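PDB 4YIV: apical membrane antigen AMA1 from Toxoplasma gondii ME49, which takes part in host-cell invasion as an essential microneme protein of the moving junction, the ring-like structure formed between parasite and host plasma membranes. Local coordinates for residues Lys64-Gln69 against Phe198-Ser203. Residues are numbered along the deposited sequence; the frame is centred on the assembly and turned at random.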
# COMPACT_ATOMS: atom_id res chain seq x y z
N LYS A 64 3.17 5.34 -0.97
CA LYS A 64 4.38 4.68 -1.49
C LYS A 64 4.91 5.40 -2.70
O LYS A 64 4.19 5.70 -3.63
CB LYS A 64 4.13 3.20 -1.86
CG LYS A 64 5.26 2.56 -2.70
CD LYS A 64 4.96 1.09 -2.98
CE LYS A 64 6.00 0.46 -3.95
NZ LYS A 64 5.86 -1.02 -4.00
N HIS A 65 6.22 5.66 -2.68
CA HIS A 65 6.91 6.22 -3.82
C HIS A 65 8.29 5.57 -3.88
O HIS A 65 8.74 4.95 -2.92
CB HIS A 65 7.03 7.76 -3.72
CG HIS A 65 7.60 8.26 -2.43
ND1 HIS A 65 6.92 8.22 -1.23
CD2 HIS A 65 8.78 8.89 -2.17
CE1 HIS A 65 7.67 8.76 -0.28
NE2 HIS A 65 8.81 9.16 -0.81
N ILE A 66 8.95 5.71 -5.02
CA ILE A 66 10.27 5.12 -5.22
C ILE A 66 11.30 6.26 -5.14
O ILE A 66 11.27 7.18 -5.93
CB ILE A 66 10.38 4.41 -6.56
CG1 ILE A 66 9.20 3.41 -6.75
CG2 ILE A 66 11.72 3.66 -6.64
CD1 ILE A 66 9.15 2.33 -5.62
N GLU A 67 12.20 6.18 -4.17
CA GLU A 67 13.22 7.19 -3.98
C GLU A 67 14.45 6.83 -4.80
O GLU A 67 14.96 5.72 -4.66
CB GLU A 67 13.57 7.25 -2.48
CG GLU A 67 14.72 8.18 -2.09
CD GLU A 67 15.04 8.05 -0.59
OE1 GLU A 67 14.62 8.91 0.21
OE2 GLU A 67 15.69 7.06 -0.22
N LEU A 68 14.97 7.78 -5.59
CA LEU A 68 16.09 7.48 -6.48
C LEU A 68 17.41 7.97 -5.89
O LEU A 68 17.42 8.80 -5.00
CB LEU A 68 15.88 8.14 -7.85
CG LEU A 68 14.51 7.97 -8.51
CD1 LEU A 68 14.60 8.44 -9.95
CD2 LEU A 68 14.03 6.54 -8.45
N GLN A 69 18.52 7.45 -6.41
CA GLN A 69 19.85 7.87 -5.92
C GLN A 69 20.74 8.33 -7.09
O GLN A 69 21.87 7.85 -7.27
CB GLN A 69 20.52 6.73 -5.15
CG GLN A 69 19.83 6.33 -3.79
CD GLN A 69 19.89 7.43 -2.73
OE1 GLN A 69 20.81 8.25 -2.70
NE2 GLN A 69 18.90 7.44 -1.86
N PHE A 198 17.73 2.57 -6.13
CA PHE A 198 16.44 3.13 -5.74
C PHE A 198 15.76 2.15 -4.81
O PHE A 198 16.10 0.98 -4.80
CB PHE A 198 15.56 3.42 -6.97
CG PHE A 198 15.45 2.26 -7.94
CD1 PHE A 198 14.44 1.32 -7.81
CD2 PHE A 198 16.34 2.15 -9.02
CE1 PHE A 198 14.35 0.25 -8.70
CE2 PHE A 198 16.23 1.10 -9.93
CZ PHE A 198 15.23 0.14 -9.77
N LYS A 199 14.82 2.64 -4.03
CA LYS A 199 14.08 1.78 -3.11
C LYS A 199 12.74 2.44 -2.78
O LYS A 199 12.59 3.68 -2.90
CB LYS A 199 14.87 1.56 -1.81
CG LYS A 199 15.02 2.81 -0.97
CD LYS A 199 15.83 2.54 0.30
CE LYS A 199 16.12 3.87 1.03
NZ LYS A 199 17.16 3.69 2.10
N PRO A 200 11.77 1.62 -2.34
CA PRO A 200 10.46 2.16 -1.95
C PRO A 200 10.56 2.91 -0.65
O PRO A 200 11.36 2.55 0.21
CB PRO A 200 9.60 0.90 -1.78
CG PRO A 200 10.39 -0.24 -2.46
CD PRO A 200 11.82 0.15 -2.23
N ARG A 201 9.70 3.91 -0.51
CA ARG A 201 9.67 4.69 0.70
C ARG A 201 8.30 5.28 0.98
O ARG A 201 7.53 5.56 0.07
CB ARG A 201 10.67 5.84 0.55
CG ARG A 201 11.26 6.36 1.84
CD ARG A 201 12.55 5.64 2.18
NE ARG A 201 13.37 6.40 3.12
CZ ARG A 201 13.42 6.17 4.43
NH1 ARG A 201 14.20 6.92 5.19
NH2 ARG A 201 12.72 5.19 4.97
N LYS A 202 8.05 5.49 2.26
CA LYS A 202 6.92 6.23 2.77
C LYS A 202 7.59 7.28 3.68
O LYS A 202 8.54 6.98 4.34
CB LYS A 202 5.90 5.40 3.52
CG LYS A 202 4.99 4.59 2.64
CD LYS A 202 3.83 4.01 3.43
CE LYS A 202 2.94 3.10 2.60
NZ LYS A 202 1.66 2.75 3.20
N SER A 203 7.10 8.51 3.66
CA SER A 203 7.63 9.58 4.46
C SER A 203 6.65 10.08 5.49
O SER A 203 5.50 10.10 5.25
CB SER A 203 8.03 10.74 3.56
OG SER A 203 8.15 11.95 4.23
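H65 O accepts a 2.8 Å hydrogen bond from R201 N, while the CA-H of P200 adds a weaker contact to the same oxygen. The return bond from H65 N to R201 O closes the hydrogen-bonded pair, and E67 with K199 repeats it two residues along, onward in one strand and back in the other, with E67 N 2.8 Å from K199 O. Four backbone bonds thus make an antiparallel two-stranded sheet, its short strands running at 143° to each other, and the side chains divide between its two faces.

On the face carrying H65, E67, K199 and R201, H65 CG sits between its own backbone N and carbonyl carbon (chi1 52°), and the ring beyond it comes close to the other strand. R201 O lies over one face of the ring, 3.2 Å from CE1, whereas ND1 hydrogen-bonds to G63 O. E67 and K199 stand side by side, with carboxylate OE2 3.5 Å from K199 CE but 4.3 Å from NZ, beyond salt-bridge range. R201 likewise runs beside E67, the planes of guanidinium and carboxylate turned 70° apart, yet its salt bridge is to E272.

The face carrying I66, L68, F198 and P200 is built by apolar side chains. I66 divides its branches, CG2 reaching F198 CD1 at 3.8 Å and CD1 lying beside the P200 ring, while L68 CD2 rests on F198 CB.

Within the AMA1 family region of the ectodomain, which belongs to the PAN clan, this small sheet joins chain segments far apart in sequence. Helix 263-272 packs beside it, F271 touching K64, P200 and K202; K64 NZ hydrogen-bonds to Q176, and its ammonium makes a cation-pi contact with Y212 of strand 210-213.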